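Local coordinates for cellulose hydrolase (Bacillus licheniformis, PDB 4YZT), which hydrolyses beta-1,4-glucosidic bonds of cellulose as a three-module family 5 endoglucanase, at residues T101-A104 with L105-E108; D90-W93 with M94-V97; L344-K347 with K348-I352; N278-H281 with S282-Y286. One frame throughout, in Å; residues are numbered along the deposited sequence.

Contact 1: T101-A104 with L105-E108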
# COMPACT_ATOMS: atom_id res chain seq x y z
N THR A 101 -17.78 5.10 12.70
CA THR A 101 -17.80 3.67 12.96
C THR A 101 -19.18 3.09 12.62
O THR A 101 -19.27 2.02 12.02
CB THR A 101 -17.43 3.33 14.43
OG1 THR A 101 -16.13 3.83 14.72
CG2 THR A 101 -17.40 1.83 14.63
N ASP A 102 -20.24 3.81 12.98
CA ASP A 102 -21.61 3.35 12.71
C ASP A 102 -21.88 3.26 11.20
O ASP A 102 -22.49 2.29 10.74
CB ASP A 102 -22.64 4.27 13.36
CG ASP A 102 -22.88 3.94 14.83
OD1 ASP A 102 -22.48 2.85 15.28
OD2 ASP A 102 -23.48 4.78 15.53
N TRP A 103 -21.42 4.25 10.45
CA TRP A 103 -21.55 4.22 8.99
C TRP A 103 -20.99 2.92 8.40
O TRP A 103 -21.62 2.31 7.52
CB TRP A 103 -20.84 5.43 8.36
CG TRP A 103 -21.62 6.71 8.48
CD1 TRP A 103 -22.96 6.84 8.77
CD2 TRP A 103 -21.11 8.04 8.31
NE1 TRP A 103 -23.31 8.18 8.77
CE2 TRP A 103 -22.19 8.93 8.51
CE3 TRP A 103 -19.85 8.56 8.02
CZ2 TRP A 103 -22.04 10.31 8.42
CZ3 TRP A 103 -19.70 9.92 7.93
CH2 TRP A 103 -20.79 10.79 8.13
N ALA A 104 -19.82 2.50 8.88
CA ALA A 104 -19.21 1.28 8.38
C ALA A 104 -20.03 0.08 8.83
O ALA A 104 -20.34 -0.82 8.04
CB ALA A 104 -17.76 1.17 8.87
N LEU A 105 -20.41 0.06 10.11
CA LEU A 105 -21.13 -1.10 10.62
C LEU A 105 -22.49 -1.26 9.95
O LEU A 105 -22.95 -2.39 9.72
CB LEU A 105 -21.34 -0.98 12.14
CG LEU A 105 -20.10 -1.21 12.99
CD1 LEU A 105 -20.41 -0.81 14.43
CD2 LEU A 105 -19.68 -2.67 12.92
N GLU A 106 -23.14 -0.16 9.62
CA GLU A 106 -24.46 -0.23 9.01
C GLU A 106 -24.38 -0.75 7.57
O GLU A 106 -25.40 -1.11 6.98
CB GLU A 106 -25.15 1.13 9.08
CG GLU A 106 -25.51 1.51 10.50
CD GLU A 106 -25.92 2.95 10.66
OE1 GLU A 106 -25.99 3.67 9.64
OE2 GLU A 106 -26.19 3.35 11.81
N ARG A 107 -23.18 -0.79 7.01
CA ARG A 107 -22.96 -1.36 5.69
C ARG A 107 -22.52 -2.82 5.79
O ARG A 107 -22.06 -3.41 4.82
CB ARG A 107 -21.95 -0.53 4.90
CG ARG A 107 -22.64 0.63 4.22
CD ARG A 107 -21.94 1.94 4.36
NE ARG A 107 -22.76 2.99 3.78
CZ ARG A 107 -23.40 3.92 4.48
NH1 ARG A 107 -23.28 3.95 5.81
NH2 ARG A 107 -24.13 4.83 3.85
N GLU A 108 -22.71 -3.38 6.99
CA GLU A 108 -22.44 -4.78 7.30
C GLU A 108 -20.97 -5.17 7.23
O GLU A 108 -20.65 -6.36 7.25
CB GLU A 108 -23.26 -5.70 6.39
CG GLU A 108 -24.73 -5.42 6.44
CD GLU A 108 -25.43 -6.35 7.42
OE1 GLU A 108 -25.01 -6.40 8.59
OE2 GLU A 108 -26.38 -7.03 6.98
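The indole of Trp103 and the guanidinium of Arg107 lie side by side and point the same way, their planes 83° apart. The edge of the guanidinium is aimed at the backbone of Trp103. NH1 of Arg107 donates in its own plane to Trp103 O at 2.9 Å, a nearly straight bond (166°). The same NH1 approaches the indole obliquely and lies 3.8 Å from Trp103 CB. A carboxylate oxygen of Glu106 comes near the indole edge, but this is less certain because Glu106 is modelled in two positions. The bend of the Arg107 chain at chi2 (135°) carries the guanidinium back along the helix to this carbonyl. Its other nitrogens are held by acids of helix 57-66: NE by Asp61 and NH2 by Glu57. Without the guanidinium, as with an alanine here, Trp103 O would probably be short of a donor and Asp61 and Glu57 without their positive mate.

On another side of the helix, Thr101 CG2 and Leu105 CD1 run alongside each other at 4.0 Å. Both side chains pack on Leu155, and Thr101 OG1 bonds back to Val97 O. Asp102 turns its carboxylate to Lys151.

The helical bonding pattern ends here. Leu105 N bonds Thr101 O at 3.0 Å and Glu106 N bonds Asp102 O at 2.8 Å. Arg107 N then reaches only three residues back, to Ala104 O at 3.0 Å. A type I turn from Leu105 to Glu108 follows. This is the C-terminal end of helix 91-105 in a (beta/alpha)8 barrel, where the chain turns into barrel strand 110-114.

Contact 2: D90-W93 with M94-V97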
# COMPACT_ATOMS: atom_id res chain seq x y z
N ASP A 90 -12.53 14.30 24.38
CA ASP A 90 -13.43 15.31 23.86
C ASP A 90 -14.73 14.71 23.32
O ASP A 90 -14.70 13.80 22.50
CB ASP A 90 -12.72 16.09 22.76
CG ASP A 90 -13.59 17.14 22.13
OD1 ASP A 90 -14.30 16.81 21.16
OD2 ASP A 90 -13.57 18.31 22.60
N THR A 91 -15.87 15.23 23.77
CA THR A 91 -17.17 14.66 23.45
C THR A 91 -17.48 14.71 21.95
O THR A 91 -18.02 13.75 21.38
CB THR A 91 -18.30 15.39 24.21
OG1 THR A 91 -18.07 15.26 25.62
CG2 THR A 91 -19.65 14.77 23.88
N ASP A 92 -17.14 15.83 21.31
CA ASP A 92 -17.41 15.94 19.88
C ASP A 92 -16.57 14.95 19.08
O ASP A 92 -17.02 14.43 18.06
CB ASP A 92 -17.14 17.37 19.39
CG ASP A 92 -18.18 18.35 19.90
OD1 ASP A 92 -19.38 17.99 19.97
OD2 ASP A 92 -17.79 19.50 20.22
N TRP A 93 -15.34 14.69 19.53
CA TRP A 93 -14.49 13.73 18.85
C TRP A 93 -15.04 12.32 19.01
O TRP A 93 -15.14 11.58 18.04
CB TRP A 93 -13.04 13.79 19.37
CG TRP A 93 -12.13 12.81 18.67
CD1 TRP A 93 -11.57 11.68 19.21
CD2 TRP A 93 -11.68 12.88 17.32
NE1 TRP A 93 -10.79 11.05 18.27
CE2 TRP A 93 -10.85 11.76 17.09
CE3 TRP A 93 -11.91 13.77 16.27
CZ2 TRP A 93 -10.23 11.51 15.85
CZ3 TRP A 93 -11.30 13.54 15.04
CH2 TRP A 93 -10.47 12.41 14.84
N MET A 94 -15.41 11.96 20.24
CA MET A 94 -15.97 10.64 20.45
C MET A 94 -17.26 10.47 19.64
O MET A 94 -17.49 9.41 19.06
CB MET A 94 -16.25 10.37 21.93
CG MET A 94 -16.67 8.93 22.20
SD MET A 94 -15.34 7.72 22.00
CE MET A 94 -14.62 7.82 23.64
N ASN A 95 -18.07 11.52 19.58
CA ASN A 95 -19.28 11.46 18.76
C ASN A 95 -18.94 11.23 17.29
O ASN A 95 -19.65 10.49 16.60
CB ASN A 95 -20.12 12.73 18.89
CG ASN A 95 -20.81 12.84 20.23
OD1 ASN A 95 -20.88 11.88 20.99
ND2 ASN A 95 -21.33 14.03 20.52
N ARG A 96 -17.88 11.87 16.81
CA ARG A 96 -17.50 11.75 15.41
C ARG A 96 -16.96 10.35 15.12
O ARG A 96 -17.31 9.76 14.10
CB ARG A 96 -16.47 12.83 15.03
CG ARG A 96 -15.83 12.65 13.66
CD ARG A 96 -16.84 12.78 12.49
NE ARG A 96 -16.17 12.64 11.18
CZ ARG A 96 -16.81 12.56 10.02
NH1 ARG A 96 -18.14 12.58 9.97
NH2 ARG A 96 -16.13 12.43 8.89
N VAL A 97 -16.13 9.81 16.01
CA VAL A 97 -15.61 8.47 15.81
C VAL A 97 -16.76 7.46 15.78
O VAL A 97 -16.78 6.55 14.96
CB VAL A 97 -14.58 8.06 16.90
CG1 VAL A 97 -14.15 6.60 16.71
CG2 VAL A 97 -13.35 8.98 16.85
O HOH W 1 -20.96 16.20 18.57
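The indole of Trp93 runs forward along the helix to Val97, one turn on. Its CB is 3.1 Å from Met94 N, and CG still lies beside the same nitrogen. CG is anti to the backbone N (chi1 -180°), which sends the indole along the helix, so that one of its faces meets a Val97 methyl. CD1 is 4.0 Å from Val97 CG2. NE1 comes nearer, at 3.6 Å from the same methyl, and CE2 follows at 3.7 Å. The methyl therefore sits over one face of the five-membered ring, toward its rim. This is a CH-pi contact, with CG2 23° off the ring normal. Around the indole, His80 stacks with the ring and Trp77 meets it at about a right angle. The Trp93 side chain is about 14 Å from a bound glucose unit.

These residues form the first turns of helix 91-105, the helix of the beta-alpha-beta unit between barrel strands 70-73 and 110-114. Asp90 is its N-cap. Its OD1 accepts from Trp93 N at 2.9 Å through the anti lone pair, while Asp90 O takes Met94 N in the first helical bond. Thr91 O accepts from Asn95 N and Trp93 O from Val97 N in the same pattern.

On the outer side, Thr91 and Asn95 lie alongside each other, CG2 to ND2 3.8 Å. Water 1 joins Asp92 to Asn95: it donates to Asp92 OD1 at 2.8 Å and accepts from Asn95 ND2. Asn95 OD1 takes a further bond from Arg147. Arg96 leads away from this turn, and its guanidinium pairs with Glu47 through NE and with Glu99 through NH1.

Contact 3: L344-K347 with K348-I352. With EDO (1,2-ethanediol), chain C.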
# COMPACT_ATOMS: atom_id res chain seq x y z
N LEU A 344 2.54 -1.99 -23.08
CA LEU A 344 3.29 -2.21 -24.31
C LEU A 344 3.71 -0.87 -24.92
O LEU A 344 2.86 -0.09 -25.35
CB LEU A 344 2.45 -3.03 -25.29
CG LEU A 344 3.11 -3.29 -26.64
CD1 LEU A 344 4.41 -4.06 -26.40
CD2 LEU A 344 2.17 -4.06 -27.55
N PHE A 345 5.02 -0.62 -24.94
CA PHE A 345 5.58 0.61 -25.49
C PHE A 345 6.03 0.43 -26.94
O PHE A 345 6.85 -0.44 -27.24
CB PHE A 345 6.78 1.09 -24.65
CG PHE A 345 6.41 1.60 -23.29
CD1 PHE A 345 6.11 2.94 -23.09
CD2 PHE A 345 6.36 0.74 -22.20
CE1 PHE A 345 5.78 3.42 -21.81
CE2 PHE A 345 6.03 1.21 -20.93
CZ PHE A 345 5.74 2.54 -20.74
N ILE A 346 5.49 1.24 -27.84
CA ILE A 346 5.89 1.20 -29.25
C ILE A 346 6.46 2.57 -29.62
O ILE A 346 5.81 3.60 -29.41
CB ILE A 346 4.69 0.82 -30.16
CG1 ILE A 346 4.28 -0.63 -29.92
CG2 ILE A 346 5.03 1.03 -31.64
CD1 ILE A 346 2.94 -0.99 -30.48
N LYS A 347 7.67 2.60 -30.16
CA LYS A 347 8.30 3.87 -30.48
C LYS A 347 7.80 4.40 -31.81
O LYS A 347 7.65 3.64 -32.77
CB LYS A 347 9.82 3.74 -30.51
CG LYS A 347 10.55 5.06 -30.71
CD LYS A 347 12.01 4.92 -30.36
CE LYS A 347 12.76 6.23 -30.53
NZ LYS A 347 14.20 6.07 -30.20
N LYS A 348 7.53 5.70 -31.85
CA LYS A 348 7.11 6.38 -33.06
C LYS A 348 8.08 6.08 -34.18
O LYS A 348 9.28 6.30 -34.04
CB LYS A 348 7.02 7.89 -32.81
CG LYS A 348 6.18 8.66 -33.80
CD LYS A 348 5.69 9.95 -33.16
CE LYS A 348 4.93 10.82 -34.15
NZ LYS A 348 4.50 12.10 -33.50
N GLY A 349 7.57 5.57 -35.29
CA GLY A 349 8.39 5.31 -36.46
C GLY A 349 8.96 3.90 -36.54
O GLY A 349 9.38 3.48 -37.61
N GLN A 350 8.97 3.17 -35.43
CA GLN A 350 9.61 1.86 -35.43
C GLN A 350 8.91 0.90 -36.40
O GLN A 350 7.74 1.10 -36.73
CB GLN A 350 9.65 1.26 -34.02
CG GLN A 350 8.37 0.57 -33.59
CD GLN A 350 8.56 -0.30 -32.33
OE1 GLN A 350 8.84 0.20 -31.24
NE2 GLN A 350 8.38 -1.61 -32.49
N SER A 351 9.63 -0.12 -36.86
CA SER A 351 8.99 -1.16 -37.65
C SER A 351 8.10 -1.99 -36.73
O SER A 351 8.45 -2.24 -35.57
CB SER A 351 10.03 -2.05 -38.35
OG SER A 351 10.83 -2.73 -37.39
N ILE A 352 6.94 -2.41 -37.21
CA ILE A 352 6.03 -3.14 -36.34
C ILE A 352 6.01 -4.63 -36.68
O ILE A 352 5.92 -5.01 -37.85
CB ILE A 352 4.61 -2.57 -36.41
CG1 ILE A 352 4.62 -1.10 -35.98
CG2 ILE A 352 3.66 -3.37 -35.52
CD1 ILE A 352 3.32 -0.39 -36.21
C1 EDO C . 4.17 3.99 -35.03
O1 EDO C . 4.85 5.20 -35.40
C2 EDO C . 5.08 2.80 -35.29
O2 EDO C . 5.48 2.81 -36.67
O HOH W 2 9.30 -1.04 -28.88
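A type II beta turn from Lys347 to Gln350 ends strand 338-347 in the carbohydrate-binding X2 module. Gln350 N closes the turn on Lys347 O at 3.0 Å. Gly349 has a positive phi (93°), where a side chain would jam against the preceding carbonyl.

The Gln350 side chain folds back over the turn. Its CG takes the crowded position between backbone N and carbonyl carbon (chi1 82°), which brings the amide to the strand end. OE1 accepts from Lys347 N at 2.9 Å, with the donor tilted out of the carbonyl plane. Water 2 also donates to OE1, at 2.7 Å, and to Phe345 O. NE2 donates to Ser351 O at 3.1 Å. The amide is thus gripped at both ends. Ile346 crosses it at about a right angle, its CG2 3.8 Å from Gln350 CD.

Strand 338-347 lies next to parallel strand 424-431 in the mixed sheet of this E-set type module. Ile346 bonds through its backbone to Ile429 and Tyr431.

A 1,2-ethanediol, probably from the crystallisation liquor, sits on the turn. Gly349 N donates to its O1 at 2.7 Å, and its O2 donates to Gln350 O at 2.8 Å. Ile352 CD1 touches diol C2 at 3.8 Å. A serine in place of Ile352 would probably leave the diol without this apolar neighbour and open a gap beside Leu398 and Leu402. Lys347 NZ pairs with Asp433, while Lys348 NZ bonds Gly406 O.

Contact 4: N278-H281 with S282-Y286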
# COMPACT_ATOMS: atom_id res chain seq x y z
N ASN A 278 5.23 1.96 -8.98
CA ASN A 278 4.31 2.27 -10.08
C ASN A 278 4.32 1.32 -11.28
O ASN A 278 3.43 1.39 -12.12
CB ASN A 278 4.55 3.72 -10.58
CG ASN A 278 5.85 3.89 -11.36
OD1 ASN A 278 6.79 3.10 -11.24
ND2 ASN A 278 5.92 4.96 -12.14
N GLU A 279 5.28 0.41 -11.36
CA GLU A 279 5.30 -0.50 -12.50
C GLU A 279 4.14 -1.48 -12.35
O GLU A 279 4.01 -2.16 -11.34
CB GLU A 279 6.65 -1.24 -12.60
CG GLU A 279 7.00 -1.71 -14.02
CD GLU A 279 7.04 -3.24 -14.15
OE1 GLU A 279 6.57 -3.93 -13.23
OE2 GLU A 279 7.56 -3.73 -15.18
N LYS A 280 3.27 -1.49 -13.36
CA LYS A 280 2.03 -2.26 -13.36
C LYS A 280 2.18 -3.74 -13.12
O LYS A 280 1.53 -4.30 -12.25
CB LYS A 280 1.30 -2.09 -14.68
CG LYS A 280 0.04 -1.30 -14.60
CD LYS A 280 -0.55 -1.08 -15.99
CE LYS A 280 -1.34 0.18 -16.02
NZ LYS A 280 -1.64 0.59 -17.42
N HIS A 281 2.99 -4.39 -13.95
CA HIS A 281 3.12 -5.84 -13.88
C HIS A 281 3.59 -6.27 -12.50
O HIS A 281 3.02 -7.17 -11.90
CB HIS A 281 4.10 -6.35 -14.94
CG HIS A 281 4.40 -7.81 -14.78
ND1 HIS A 281 3.60 -8.79 -15.32
CD2 HIS A 281 5.38 -8.45 -14.10
CE1 HIS A 281 4.09 -9.98 -15.00
NE2 HIS A 281 5.16 -9.80 -14.26
N SER A 282 4.64 -5.63 -11.99
CA SER A 282 5.14 -5.99 -10.67
C SER A 282 4.07 -5.75 -9.62
O SER A 282 3.86 -6.58 -8.74
CB SER A 282 6.39 -5.19 -10.34
OG SER A 282 7.46 -5.56 -11.20
N LYS A 283 3.41 -4.60 -9.69
CA LYS A 283 2.40 -4.27 -8.69
C LYS A 283 1.26 -5.30 -8.67
O LYS A 283 0.82 -5.72 -7.60
CB LYS A 283 1.84 -2.88 -8.95
CG LYS A 283 0.92 -2.37 -7.83
CD LYS A 283 -0.08 -1.35 -8.37
CE LYS A 283 0.57 -0.06 -8.80
NZ LYS A 283 -0.44 0.82 -9.52
N TRP A 284 0.80 -5.70 -9.85
CA TRP A 284 -0.29 -6.67 -9.94
C TRP A 284 0.16 -8.03 -9.40
O TRP A 284 -0.53 -8.65 -8.59
CB TRP A 284 -0.79 -6.79 -11.39
CG TRP A 284 -1.42 -5.52 -11.92
CD1 TRP A 284 -1.68 -4.38 -11.21
CD2 TRP A 284 -1.86 -5.27 -13.26
NE1 TRP A 284 -2.26 -3.44 -12.03
CE2 TRP A 284 -2.37 -3.95 -13.29
CE3 TRP A 284 -1.88 -6.03 -14.44
CZ2 TRP A 284 -2.90 -3.38 -14.46
CZ3 TRP A 284 -2.39 -5.45 -15.61
CH2 TRP A 284 -2.89 -4.14 -15.61
N LEU A 285 1.33 -8.48 -9.85
CA LEU A 285 1.92 -9.73 -9.37
C LEU A 285 2.14 -9.75 -7.85
O LEU A 285 1.91 -10.75 -7.18
CB LEU A 285 3.24 -10.00 -10.10
CG LEU A 285 3.93 -11.33 -9.79
CD1 LEU A 285 3.02 -12.50 -10.22
CD2 LEU A 285 5.26 -11.42 -10.50
N TYR A 286 2.63 -8.64 -7.31
CA TYR A 286 2.87 -8.53 -5.87
C TYR A 286 1.56 -8.69 -5.09
O TYR A 286 1.47 -9.47 -4.14
CB TYR A 286 3.53 -7.19 -5.54
CG TYR A 286 3.89 -7.03 -4.08
CD1 TYR A 286 2.98 -6.50 -3.17
CD2 TYR A 286 5.13 -7.43 -3.59
CE1 TYR A 286 3.29 -6.36 -1.83
CE2 TYR A 286 5.45 -7.29 -2.26
CZ TYR A 286 4.53 -6.77 -1.39
OH TYR A 286 4.84 -6.63 -0.05
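Lys280 and Trp284 run side by side, pointing the same way. The aliphatic chain of the lysine lies along the benzene part of the indole: both Lys280 CG and Lys280 CD are 3.6 Å from Trp284 CZ2. Lys280 O lies over one face of the indole, 3.2 Å above its plane and toward the rim, while accepting from Trp284 N at 2.9 Å. One residue on, His281 and Leu285 likewise lie side by side, pointing the same way, with NE2 of His281 4.1 Å from CD2 of Leu285.

Glu279 is the N-cap. Its chain bends at chi2 (-114°), bringing the carboxylate over the first turn. One oxygen, OE1, takes two bonds from opposite faces of the carboxylate plane: Ser282 N at 2.9 Å, nearly along the C-O axis, and Ser282 OG at 2.8 Å from above the plane. Ser282 OG also meets Trp240 N.

Helix 280-296 joins barrel strands 267-272 and 299-303. Trp284 packs on helix 321-330, and its NE1 shares Asp320 with Lys283 NZ. Toward the X2 module, Lys280 NZ pairs with Asp343 of strand 338-347 and Asp427 of strand 424-431, and His281 ND1 bonds Ile339 O.

From the N terminus the order is contact 2, contact 1, contact 4, contact 3. All four are local and in series; none nests in or crosses another. Contact 2 starts helix 91-105 and contact 1 ends it, so together they mark the two ends of the helix that links barrel strands 70-73 and 110-114. They touch where Trp103 CH2 packs on Arg96 NH1 at 3.7 Å. Contact 4 starts helix 280-296, between the last two barrel strands. Contact 3 belongs to the X2 module, at the turn between strands 338-347 and 355-360. Nearest atoms of contacts 3 and 4 are about 7 Å apart. Strand 338-347, which contact 3 ends, packs against the helix of contact 4 and so ties module to barrel.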